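Local coordinates for SidF, inhibitor of growth family, member 3 (Legionella pneumophila subsp. pneumophila, PDB 4FYE), which removes phosphate from membrane phosphoinositides, probably the 3-phosphate of phosphatidylinositol 3,4,5-trisphosphate, at residues E577-V582 / S594-F599; C603-Q608 / V661-W666; T449-R454 / L638-T643; T253-S256 / V260-H263. The protein carries 1 engineered substitution. All coordinates share one frame; numbering follows the deposited sequence.

In the fold
The four contacts lie within one chain. Contacts 1 and 2 follow each other on helix 590-614, with centres about 15 Å apart. Contact 2 touches contact 3 through Leu-606, which packs on Val-452 and Thr-449; their centres are about 14 Å apart. It also touches contact 4, where Leu-665 and Ala-664 meet His-263. Contact 2 thus links the helical side of the fold to the six-stranded sheet. Contacts 3 and 4 are about 25 Å apart between centres and do not touch. Strand 641-645 of contact 3 leads through a loop into helix 652-668 of contact 2, a strand-loop-helix order consistent with the P-loop of CX5R phosphatases. Contact 1 is more peripheral.

Contact 1 (E577-V582 / S594-F599); sequences EQISPV and SRLQHF
Leu-596 gives the most surface to this contact, 78 Å², and meets both Ile-579 and Val-582. It projects from helix 590-614 toward helix 522-583. Its branch point and one methyl do the touching. The CD1 methyl of Ile-579 sits 3.4 Å from CD2 of Leu-596. It is equally close to CG of Leu-596, so it lies against the CG-CD2 bond of the leucine, on the side of one branch. CB of Leu-596 comes next, at 4.1 Å from the same CD1 of Ile-579. The two side chains pass at a slant.

Ile-579 buries 51 Å². Both its torsions are off staggered values (chi2 -30°), and together they place CD1 against the leucine. The short methyl distance and the strained torsions suggest tight packing, though the strain may be a feature of the 2.41 Å model.

Val-582 adds 17 Å², one turn further along. It holds CG1 anti to the backbone N, at a chi1 of 174°. This branch reaches CD2 of Leu-596 at 4.1 Å and lies across it at about a right angle. The CD2 methyl therefore has Ile-579 and Val-582 as partners. Pro-581 lies between these two in sequence. It lacks an N-H to give to the turn before, and the helix is kinked there.

The contact is wholly apolar. It joins the end of the long helix 522-583 to the start of helix 590-614, two helices joined by a short link. Leu-463 packs on Leu-596. Tyr-466 and Leu-674, both from loops, cover Ile-579.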
loop_
_atom_site.group_PDB
_atom_site.type_symbol
_atom_site.label_atom_id
_atom_site.label_comp_id
_atom_site.label_asym_id
_atom_site.label_seq_id
_atom_site.Cartn_x
_atom_site.Cartn_y
_atom_site.Cartn_z
ATOM N N GLU A 577 28.010 7.879 -16.499
ATOM C CA GLU A 577 28.908 7.845 -17.652
ATOM C C GLU A 577 29.767 6.571 -17.769
ATOM O O GLU A 577 29.921 6.029 -18.871
ATOM C CB GLU A 577 29.770 9.119 -17.697
ATOM C CG GLU A 577 29.372 10.094 -18.806
ATOM C CD GLU A 577 29.193 11.535 -18.333
ATOM O OE1 GLU A 577 28.038 12.005 -18.305
ATOM O OE2 GLU A 577 30.182 12.207 -17.984
ATOM N N GLN A 578 30.311 6.079 -16.653
ATOM C CA GLN A 578 31.170 4.896 -16.732
ATOM C C GLN A 578 30.406 3.575 -16.621
ATOM O O GLN A 578 30.822 2.548 -17.156
ATOM C CB GLN A 578 32.358 4.971 -15.750
ATOM C CG GLN A 578 32.179 4.367 -14.358
ATOM C CD GLN A 578 33.506 4.234 -13.588
ATOM O OE1 GLN A 578 33.525 4.181 -12.354
ATOM N NE2 GLN A 578 34.622 4.192 -14.317
ATOM N N ILE A 579 29.262 3.636 -15.965
ATOM C CA ILE A 579 28.483 2.470 -15.573
ATOM C C ILE A 579 27.619 1.994 -16.735
ATOM O O ILE A 579 27.549 0.812 -17.061
ATOM C CB ILE A 579 27.722 2.865 -14.258
ATOM C CG1 ILE A 579 28.535 2.394 -13.040
ATOM C CG2 ILE A 579 26.245 2.491 -14.179
ATOM C CD1 ILE A 579 29.364 1.156 -13.288
ATOM N N SER A 580 26.969 2.949 -17.370
ATOM C CA SER A 580 25.952 2.628 -18.357
ATOM C C SER A 580 26.516 1.695 -19.419
ATOM O O SER A 580 25.995 0.578 -19.570
ATOM C CB SER A 580 25.374 3.891 -18.991
ATOM O OG SER A 580 24.520 3.539 -20.058
ATOM N N PRO A 581 27.597 2.132 -20.118
ATOM C CA PRO A 581 28.113 1.412 -21.281
ATOM C C PRO A 581 28.555 -0.001 -20.909
ATOM O O PRO A 581 28.499 -0.889 -21.768
ATOM C CB PRO A 581 29.323 2.260 -21.722
ATOM C CG PRO A 581 29.807 2.895 -20.455
ATOM C CD PRO A 581 28.532 3.198 -19.696
ATOM N N VAL A 582 28.979 -0.194 -19.648
ATOM C CA VAL A 582 29.281 -1.527 -19.127
ATOM C C VAL A 582 27.993 -2.300 -18.950
ATOM O O VAL A 582 27.930 -3.495 -19.222
ATOM C CB VAL A 582 30.068 -1.516 -17.793
ATOM C CG1 VAL A 582 30.212 -2.939 -17.236
ATOM C CG2 VAL A 582 31.454 -0.903 -17.984
ATOM N N SER A 594 23.614 -6.044 -11.881
ATOM C CA SER A 594 22.766 -5.707 -10.742
ATOM C C SER A 594 23.474 -4.889 -9.743
ATOM O O SER A 594 22.903 -3.968 -9.190
ATOM C CB SER A 594 22.324 -6.937 -10.025
ATOM O OG SER A 594 21.256 -7.427 -10.759
ATOM N N ARG A 595 24.716 -5.257 -9.489
ATOM C CA ARG A 595 25.533 -4.534 -8.549
ATOM C C ARG A 595 25.498 -3.084 -8.987
ATOM O O ARG A 595 25.325 -2.190 -8.174
ATOM C CB ARG A 595 26.996 -5.049 -8.562
ATOM C CG ARG A 595 27.266 -6.337 -7.793
ATOM C CD ARG A 595 28.538 -6.997 -8.324
ATOM N NE ARG A 595 28.866 -8.308 -7.764
ATOM C CZ ARG A 595 28.047 -9.367 -7.731
ATOM N NH1 ARG A 595 26.795 -9.282 -8.178
ATOM N NH2 ARG A 595 28.475 -10.521 -7.221
ATOM N N LEU A 596 25.656 -2.857 -10.284
ATOM C CA LEU A 596 25.919 -1.500 -10.762
ATOM C C LEU A 596 24.674 -0.614 -10.743
ATOM O O LEU A 596 24.770 0.610 -10.604
ATOM C CB LEU A 596 26.531 -1.548 -12.160
ATOM C CG LEU A 596 28.048 -1.811 -12.200
ATOM C CD1 LEU A 596 28.463 -2.901 -11.233
ATOM C CD2 LEU A 596 28.540 -2.136 -13.600
ATOM N N GLN A 597 23.519 -1.252 -10.876
ATOM C CA GLN A 597 22.226 -0.582 -10.890
ATOM C C GLN A 597 21.793 -0.332 -9.469
ATOM O O GLN A 597 21.359 0.771 -9.137
ATOM C CB GLN A 597 21.193 -1.442 -11.614
ATOM C CG GLN A 597 21.568 -1.760 -13.062
ATOM C CD GLN A 597 20.682 -2.832 -13.668
ATOM O OE1 GLN A 597 20.275 -3.774 -12.978
ATOM N NE2 GLN A 597 20.353 -2.685 -14.962
ATOM N N HIS A 598 21.926 -1.356 -8.631
ATOM C CA HIS A 598 21.670 -1.188 -7.211
ATOM C C HIS A 598 22.460 -0.049 -6.676
ATOM O O HIS A 598 21.889 0.841 -6.065
ATOM C CB HIS A 598 21.997 -2.435 -6.403
ATOM C CG HIS A 598 21.873 -2.228 -4.892
ATOM N ND1 HIS A 598 20.678 -1.997 -4.280
ATOM C CD2 HIS A 598 22.851 -2.203 -3.883
ATOM C CE1 HIS A 598 20.887 -1.849 -2.950
ATOM N NE2 HIS A 598 22.216 -1.964 -2.712
ATOM N N PHE A 599 23.770 -0.038 -6.892
ATOM C CA PHE A 599 24.586 1.056 -6.324
ATOM C C PHE A 599 24.133 2.445 -6.797
ATOM O O PHE A 599 23.907 3.380 -6.009
ATOM C CB PHE A 599 26.087 0.875 -6.632
ATOM C CG PHE A 599 26.969 1.921 -5.992
ATOM C CD1 PHE A 599 27.158 3.163 -6.595
ATOM C CD2 PHE A 599 27.622 1.666 -4.789
ATOM C CE1 PHE A 599 27.981 4.129 -6.022
ATOM C CE2 PHE A 599 28.444 2.629 -4.204
ATOM C CZ PHE A 599 28.619 3.861 -4.820
#

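Contact 2 (C603-Q608 / V661-W666); sequences CAYLTQ and VGNALW
Tyr-605 and Asn-663 meet at the ends of their side chains and bridge two helices whose backbones stay well apart. Their CA atoms are 11.4 Å from each other, the nearest pair between the segments. The two side chains come from opposite directions, each pointing at the other helix.

The polar part is a single hydrogen bond. ND2 of Asn-663 donates a hydrogen bond to OH of Tyr-605 at 3.2 Å. The bond is bent, with 143° at the hydrogen. The hydroxyl oxygen lies in the plane of the asparagine amide, so the N-H is well placed in that respect. Asn-663 sets its CG anti to the backbone N, chi1 172°, which carries the amide out toward the tyrosine.

Contact between the flat groups is slight. The ring and amide planes are 69° apart, and ND2 comes to the ring at a slant. Its nearest ring carbons, CE1 and CZ of Tyr-605, are both 4.0 Å from ND2 of Asn-663.

A second polar interaction lies within helix 590-614. The carbonyl O of Cys-603 takes a bond from N of Thr-607 at 3.0 Å. It takes another from OG1 of Thr-607 at 3.1 Å, tilted from the carbonyl plane. The threonine hydroxyl is thus turned back onto its own helix.

Around the bridge, Tyr-675 packs on both partners, and Leu-630 and Leu-634 flank the tyrosine. The cross-helix bond is therefore a buried one between neutral groups. It pairs an amide N-H with a hydroxyl beside leucines of helix 626-637, and its bent, rather long geometry suggests modest strength.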
loop_
_atom_site.group_PDB
_atom_site.type_symbol
_atom_site.label_atom_id
_atom_site.label_comp_id
_atom_site.label_asym_id
_atom_site.label_seq_id
_atom_site.Cartn_x
_atom_site.Cartn_y
_atom_site.Cartn_z
ATOM N N CYS A 603 22.033 5.635 -4.825
ATOM C CA CYS A 603 22.537 6.995 -4.787
ATOM C C CYS A 603 21.570 7.982 -5.435
ATOM O O CYS A 603 21.330 9.075 -4.896
ATOM C CB CYS A 603 23.888 7.085 -5.484
ATOM S SG CYS A 603 25.087 6.064 -4.645
ATOM N N ALA A 604 20.987 7.597 -6.573
ATOM C CA ALA A 604 20.156 8.543 -7.300
ATOM C C ALA A 604 18.925 8.825 -6.504
ATOM O O ALA A 604 18.576 9.980 -6.372
ATOM C CB ALA A 604 19.820 8.082 -8.708
ATOM N N TYR A 605 18.295 7.804 -5.928
ATOM C CA TYR A 605 17.081 8.048 -5.133
ATOM C C TYR A 605 17.379 8.932 -3.935
ATOM O O TYR A 605 16.693 9.917 -3.690
ATOM C CB TYR A 605 16.409 6.757 -4.688
ATOM C CG TYR A 605 15.750 6.001 -5.841
ATOM C CD1 TYR A 605 14.872 6.651 -6.729
ATOM C CD2 TYR A 605 15.970 4.630 -6.017
ATOM C CE1 TYR A 605 14.272 5.949 -7.759
ATOM C CE2 TYR A 605 15.401 3.909 -7.059
ATOM C CZ TYR A 605 14.565 4.563 -7.926
ATOM O OH TYR A 605 13.995 3.845 -8.934
ATOM N N LEU A 606 18.446 8.628 -3.208
ATOM C CA LEU A 606 18.744 9.451 -2.048
ATOM C C LEU A 606 18.983 10.934 -2.424
ATOM O O LEU A 606 18.362 11.838 -1.887
ATOM C CB LEU A 606 19.966 8.911 -1.352
ATOM C CG LEU A 606 20.052 9.061 0.176
ATOM C CD1 LEU A 606 21.514 9.373 0.527
ATOM C CD2 LEU A 606 19.072 10.042 0.830
ATOM N N THR A 607 19.889 11.200 -3.341
ATOM C CA THR A 607 20.228 12.595 -3.559
ATOM C C THR A 607 19.044 13.407 -4.052
ATOM O O THR A 607 18.953 14.590 -3.802
ATOM C CB THR A 607 21.380 12.730 -4.541
ATOM O OG1 THR A 607 21.014 12.077 -5.755
ATOM C CG2 THR A 607 22.574 12.054 -3.979
ATOM N N GLN A 608 18.115 12.762 -4.722
ATOM C CA GLN A 608 16.979 13.488 -5.237
ATOM C C GLN A 608 16.008 13.778 -4.143
ATOM O O GLN A 608 15.352 14.811 -4.180
ATOM C CB GLN A 608 16.287 12.710 -6.324
ATOM C CG GLN A 608 17.204 12.363 -7.459
ATOM C CD GLN A 608 17.525 13.562 -8.305
ATOM O OE1 GLN A 608 16.605 14.245 -8.773
ATOM N NE2 GLN A 608 18.837 13.830 -8.519
ATOM N N VAL A 661 4.898 2.461 -8.754
ATOM C CA VAL A 661 4.902 1.329 -9.650
ATOM C C VAL A 661 5.295 1.868 -11.017
ATOM O O VAL A 661 6.063 1.234 -11.710
ATOM C CB VAL A 661 3.540 0.599 -9.798
ATOM C CG1 VAL A 661 3.764 -0.787 -10.305
ATOM C CG2 VAL A 661 2.879 0.421 -8.486
ATOM N N GLY A 662 4.792 3.047 -11.398
ATOM C CA GLY A 662 5.031 3.559 -12.752
ATOM C C GLY A 662 6.528 3.850 -12.874
ATOM O O GLY A 662 7.165 3.619 -13.911
ATOM N N ASN A 663 7.119 4.340 -11.797
ATOM C CA ASN A 663 8.506 4.660 -11.852
ATOM C C ASN A 663 9.330 3.415 -11.885
ATOM O O ASN A 663 10.373 3.389 -12.556
ATOM C CB ASN A 663 8.948 5.526 -10.662
ATOM C CG ASN A 663 10.440 5.692 -10.636
ATOM O OD1 ASN A 663 10.996 6.536 -11.344
ATOM N ND2 ASN A 663 11.110 4.817 -9.907
ATOM N N ALA A 664 8.897 2.385 -11.150
ATOM C CA ALA A 664 9.600 1.067 -11.225
ATOM C C ALA A 664 9.581 0.473 -12.665
ATOM O O ALA A 664 10.613 -0.046 -13.176
ATOM C CB ALA A 664 8.951 0.086 -10.256
ATOM N N LEU A 665 8.414 0.543 -13.325
ATOM C CA LEU A 665 8.315 -0.027 -14.647
ATOM C C LEU A 665 9.104 0.801 -15.684
ATOM O O LEU A 665 9.784 0.279 -16.540
ATOM C CB LEU A 665 6.875 -0.166 -15.039
ATOM C CG LEU A 665 6.140 -1.331 -14.360
ATOM C CD1 LEU A 665 4.698 -1.079 -14.688
ATOM C CD2 LEU A 665 6.557 -2.727 -14.877
ATOM N N TRP A 666 9.005 2.101 -15.602
ATOM C CA TRP A 666 9.713 2.916 -16.517
ATOM C C TRP A 666 11.211 2.640 -16.417
ATOM O O TRP A 666 11.900 2.494 -17.413
ATOM C CB TRP A 666 9.391 4.370 -16.196
ATOM C CG TRP A 666 10.147 5.285 -17.090
ATOM C CD1 TRP A 666 11.349 5.935 -16.834
ATOM C CD2 TRP A 666 9.792 5.624 -18.439
ATOM N NE1 TRP A 666 11.735 6.684 -17.891
ATOM C CE2 TRP A 666 10.873 6.493 -18.934
ATOM C CE3 TRP A 666 8.779 5.231 -19.302
ATOM C CZ2 TRP A 666 10.873 7.009 -20.239
ATOM C CZ3 TRP A 666 8.792 5.736 -20.611
ATOM C CH2 TRP A 666 9.804 6.614 -21.065
#

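Contact 3 (T449-R454 / L638-T643); sequences TDDVIR and LDYANT
The carboxylate of Asp-451 is held through both oxygens, and Tyr-640 takes OD2. The tyrosine OH donates to OD2 of Asp-451 at 2.5 Å. This is very short, and its exact length is doubtful in a 2.41 Å model. OD2 lies at the edge of the ring, near its plane, while the carboxylate and ring planes stand 85° apart. Asp-451 reaches this place with CG anti to the carbonyl carbon, chi1 -61°.

The other oxygen faces arginines. NH2 of Arg-454, one turn on, is 3.4 Å from OD1 of Asp-451. That oxygen lies well out of the guanidinium plane, so the attraction is one of charge alone. Arg-413 makes a second salt bridge to OD1. These positive groups would probably favour the ionised carboxylate.

Tyr-640 completes a Schellman motif that ends helix 626-637. Asp-639 has positive phi and is its C-prime residue. N of Tyr-640 bonds back to O of Ser-635, and N of Asp-639 to O of Cys-636. The chain turns into strand 641-645, outermost in a four-stranded mixed sheet, beside and parallel to strand 353-360, with a backbone bond from Asn-642 to Phe-267. The strand leads toward a loop consistent with the P-loop of CX5R phosphatases.

Leu-638, the first residue to leave the helix, supplies the apolar part. Its CD1 is 3.9 Å from CB of Asp-451. The same methyl lies 4.1 Å from CG2 of Val-452, and these two side chains meet at about a right angle. CB of Leu-638 also sits 3.7 Å above one face of the Tyr-640 ring, offset toward the rim.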
loop_
_atom_site.group_PDB
_atom_site.type_symbol
_atom_site.label_atom_id
_atom_site.label_comp_id
_atom_site.label_asym_id
_atom_site.label_seq_id
_atom_site.Cartn_x
_atom_site.Cartn_y
_atom_site.Cartn_z
ATOM N N THR A 449 19.183 7.898 5.369
ATOM C CA THR A 449 20.462 8.256 4.867
ATOM C C THR A 449 21.586 7.430 5.538
ATOM O O THR A 449 22.457 6.917 4.841
ATOM C CB THR A 449 20.710 9.800 4.753
ATOM O OG1 THR A 449 22.008 10.099 5.247
ATOM C CG2 THR A 449 19.700 10.665 5.495
ATOM N N ASP A 450 21.558 7.251 6.859
ATOM C CA ASP A 450 22.541 6.345 7.539
ATOM C C ASP A 450 22.509 4.899 6.934
ATOM O O ASP A 450 23.566 4.338 6.601
ATOM C CB ASP A 450 22.379 6.372 9.092
ATOM C CG ASP A 450 22.814 7.769 9.750
ATOM O OD1 ASP A 450 23.980 8.199 9.561
ATOM O OD2 ASP A 450 22.020 8.437 10.483
ATOM N N ASP A 451 21.299 4.343 6.704
ATOM C CA ASP A 451 21.165 3.012 6.066
ATOM C C ASP A 451 21.806 3.005 4.715
ATOM O O ASP A 451 22.373 2.000 4.301
ATOM C CB ASP A 451 19.711 2.604 5.838
ATOM C CG ASP A 451 18.932 2.496 7.097
ATOM O OD1 ASP A 451 19.490 2.779 8.176
ATOM O OD2 ASP A 451 17.754 2.136 7.018
ATOM N N VAL A 452 21.673 4.106 3.985
ATOM C CA VAL A 452 22.360 4.155 2.709
ATOM C C VAL A 452 23.903 4.234 2.827
ATOM O O VAL A 452 24.592 3.649 1.999
ATOM C CB VAL A 452 21.795 5.229 1.791
ATOM C CG1 VAL A 452 22.756 5.564 0.655
ATOM C CG2 VAL A 452 20.530 4.715 1.184
ATOM N N ILE A 453 24.420 4.936 3.844
ATOM C CA ILE A 453 25.862 5.014 4.097
ATOM C C ILE A 453 26.389 3.590 4.376
ATOM O O ILE A 453 27.291 3.127 3.677
ATOM C CB ILE A 453 26.228 6.023 5.246
ATOM C CG1 ILE A 453 25.756 7.464 4.948
ATOM C CG2 ILE A 453 27.729 6.044 5.561
ATOM C CD1 ILE A 453 26.174 8.018 3.606
ATOM N N ARG A 454 25.777 2.892 5.339
ATOM C CA ARG A 454 26.209 1.568 5.730
ATOM C C ARG A 454 26.231 0.668 4.536
ATOM O O ARG A 454 27.205 -0.044 4.301
ATOM C CB ARG A 454 25.269 0.961 6.746
ATOM C CG ARG A 454 25.283 1.647 8.090
ATOM C CD ARG A 454 24.623 0.724 9.093
ATOM N NE ARG A 454 23.662 1.446 9.919
ATOM C CZ ARG A 454 22.351 1.212 9.928
ATOM N NH1 ARG A 454 21.819 0.261 9.156
ATOM N NH2 ARG A 454 21.567 1.924 10.728
ATOM N N LEU A 638 16.797 -0.774 -0.638
ATOM C CA LEU A 638 17.455 -1.367 0.543
ATOM C C LEU A 638 16.776 -2.645 0.912
ATOM O O LEU A 638 17.020 -3.181 1.970
ATOM C CB LEU A 638 17.345 -0.430 1.723
ATOM C CG LEU A 638 18.147 0.820 1.431
ATOM C CD1 LEU A 638 17.868 1.909 2.464
ATOM C CD2 LEU A 638 19.613 0.442 1.402
ATOM N N ASP A 639 15.846 -3.070 0.068
ATOM C CA ASP A 639 15.100 -4.291 0.269
ATOM C C ASP A 639 14.276 -4.353 1.564
ATOM O O ASP A 639 14.212 -5.414 2.199
ATOM C CB ASP A 639 16.037 -5.514 0.166
ATOM C CG ASP A 639 15.257 -6.818 0.041
ATOM O OD1 ASP A 639 14.212 -6.905 -0.699
ATOM O OD2 ASP A 639 15.681 -7.761 0.701
ATOM N N TYR A 640 13.686 -3.225 1.972
ATOM C CA TYR A 640 12.624 -3.181 3.006
ATOM C C TYR A 640 11.248 -3.537 2.419
ATOM O O TYR A 640 11.087 -3.605 1.202
ATOM C CB TYR A 640 12.541 -1.779 3.634
ATOM C CG TYR A 640 13.846 -1.316 4.217
ATOM C CD1 TYR A 640 14.845 -2.237 4.523
ATOM C CD2 TYR A 640 14.082 0.032 4.497
ATOM C CE1 TYR A 640 16.092 -1.823 5.074
ATOM C CE2 TYR A 640 15.320 0.471 5.030
ATOM C CZ TYR A 640 16.309 -0.456 5.348
ATOM O OH TYR A 640 17.521 -0.055 5.897
ATOM N N ALA A 641 10.286 -3.847 3.281
ATOM C CA ALA A 641 8.933 -3.999 2.866
ATOM C C ALA A 641 8.255 -2.591 2.880
ATOM O O ALA A 641 8.074 -2.030 3.955
ATOM C CB ALA A 641 8.228 -4.924 3.821
ATOM N N ASN A 642 7.919 -1.998 1.726
ATOM C CA ASN A 642 7.274 -0.661 1.726
ATOM C C ASN A 642 5.714 -0.715 1.854
ATOM O O ASN A 642 5.011 -1.234 0.951
ATOM C CB ASN A 642 7.752 0.175 0.514
ATOM C CG ASN A 642 6.881 1.425 0.267
ATOM O OD1 ASN A 642 6.152 1.484 -0.733
ATOM N ND2 ASN A 642 6.888 2.377 1.197
ATOM N N THR A 643 5.196 -0.251 2.995
ATOM C CA THR A 643 3.730 -0.067 3.235
ATOM C C THR A 643 3.375 1.437 3.014
ATOM O O THR A 643 4.206 2.318 3.222
ATOM C CB THR A 643 3.345 -0.428 4.687
ATOM O OG1 THR A 643 4.149 0.376 5.608
ATOM C CG2 THR A 643 3.675 -1.933 5.006
#

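Contact 4 (T253-S256 / V260-H263); sequences TRHS and VTIH
His-255 turns the edge of its ring to Thr-261, and OG1 of the threonine lies in the ring plane. NE2 of His-255 and OG1 of Thr-261 are 2.6 Å apart in a nearly straight hydrogen bond, 171°. Either group could be the donor. CG of His-255 is anti to the carbonyl carbon, chi1 -55°, which brings the ring across to the other strand. Glu-198 bonds ND1, so both ring nitrogens are held and the rotation of the ring is fixed.

His-263 likewise brings its ring edge to Thr-253, but the modelled approach is too close and its detail is doubtful. Thr-261 O lies 3.8 Å over one face of the His-263 ring, offset toward the rim.

Beneath these side chains, Thr-253 and Thr-261 form an antiparallel hydrogen-bonded pair. N of Thr-253 is 2.9 Å from O of Thr-261, and N of Thr-261 is 3.0 Å from O of Thr-253. Arg-254 and Val-260 form the next, non-hydrogen-bonded pair, with side chains on the opposite face.

The pairs close a beta hairpin of strands 247-254 and 260-268, the latter at the edge of a six-stranded mixed sheet. Helix 9-16 packs on Val-260, and helix 652-668 on His-263.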
loop_
_atom_site.group_PDB
_atom_site.type_symbol
_atom_site.label_atom_id
_atom_site.label_comp_id
_atom_site.label_asym_id
_atom_site.label_seq_id
_atom_site.Cartn_x
_atom_site.Cartn_y
_atom_site.Cartn_z
ATOM N N THR A 253 7.510 -7.844 -15.892
ATOM C CA THR A 253 7.357 -8.183 -17.280
ATOM C C THR A 253 7.194 -9.665 -17.460
ATOM O O THR A 253 7.824 -10.470 -16.719
ATOM C CB THR A 253 8.394 -7.548 -18.278
ATOM O OG1 THR A 253 9.276 -8.508 -18.814
ATOM C CG2 THR A 253 9.141 -6.423 -17.796
ATOM N N ARG A 254 6.332 -10.044 -18.413
ATOM C CA ARG A 254 6.156 -11.452 -18.793
ATOM C C ARG A 254 6.879 -11.788 -20.105
ATOM O O ARG A 254 6.636 -11.141 -21.151
ATOM C CB ARG A 254 4.675 -11.786 -18.945
ATOM C CG ARG A 254 4.393 -13.281 -19.089
ATOM C CD ARG A 254 2.975 -13.406 -19.577
ATOM N NE ARG A 254 2.394 -14.732 -19.497
ATOM C CZ ARG A 254 2.227 -15.508 -20.552
ATOM N NH1 ARG A 254 2.667 -15.098 -21.733
ATOM N NH2 ARG A 254 1.648 -16.696 -20.419
ATOM N N HIS A 255 7.741 -12.799 -20.077
ATOM C CA HIS A 255 8.589 -13.069 -21.261
ATOM C C HIS A 255 7.825 -13.909 -22.233
ATOM O O HIS A 255 6.820 -14.512 -21.834
ATOM C CB HIS A 255 9.948 -13.626 -20.860
ATOM C CG HIS A 255 10.667 -12.747 -19.884
ATOM N ND1 HIS A 255 11.151 -11.532 -20.231
ATOM C CD2 HIS A 255 10.876 -12.876 -18.514
ATOM C CE1 HIS A 255 11.680 -10.924 -19.141
ATOM N NE2 HIS A 255 11.537 -11.757 -18.099
ATOM N N SER A 256 8.239 -13.929 -23.508
ATOM C CA SER A 256 7.434 -14.610 -24.535
ATOM C C SER A 256 7.182 -16.074 -24.192
ATOM O O SER A 256 6.121 -16.598 -24.509
ATOM C CB SER A 256 8.043 -14.489 -25.924
ATOM O OG SER A 256 9.423 -14.727 -25.861
ATOM N N VAL A 260 8.701 -14.826 -15.869
ATOM C CA VAL A 260 8.429 -13.540 -15.348
ATOM C C VAL A 260 9.692 -12.938 -14.767
ATOM O O VAL A 260 10.476 -13.649 -14.174
ATOM C CB VAL A 260 7.343 -13.708 -14.289
ATOM C CG1 VAL A 260 7.580 -12.830 -13.113
ATOM C CG2 VAL A 260 5.988 -13.479 -14.923
ATOM N N THR A 261 9.902 -11.637 -14.973
ATOM C CA THR A 261 10.827 -10.885 -14.128
ATOM C C THR A 261 9.974 -9.861 -13.348
ATOM O O THR A 261 9.123 -9.172 -13.925
ATOM C CB THR A 261 11.872 -10.176 -15.012
ATOM O OG1 THR A 261 12.568 -11.173 -15.772
ATOM C CG2 THR A 261 12.878 -9.376 -14.209
ATOM N N ILE A 262 10.242 -9.734 -12.060
ATOM C CA ILE A 262 9.472 -8.934 -11.166
ATOM C C ILE A 262 10.237 -7.649 -10.967
ATOM O O ILE A 262 11.368 -7.707 -10.531
ATOM C CB ILE A 262 9.224 -9.698 -9.843
ATOM C CG1 ILE A 262 8.220 -10.855 -10.082
ATOM C CG2 ILE A 262 8.593 -8.776 -8.817
ATOM C CD1 ILE A 262 7.930 -11.694 -8.858
ATOM N N HIS A 263 9.652 -6.492 -11.311
ATOM C CA HIS A 263 10.345 -5.195 -11.150
ATOM C C HIS A 263 9.909 -4.453 -9.906
ATOM O O HIS A 263 10.527 -3.468 -9.535
ATOM C CB HIS A 263 10.173 -4.269 -12.380
ATOM C CG HIS A 263 10.339 -4.973 -13.700
ATOM N ND1 HIS A 263 11.538 -5.478 -14.131
ATOM C CD2 HIS A 263 9.407 -5.282 -14.697
ATOM C CE1 HIS A 263 11.374 -6.056 -15.330
ATOM N NE2 HIS A 263 10.073 -5.952 -15.674
#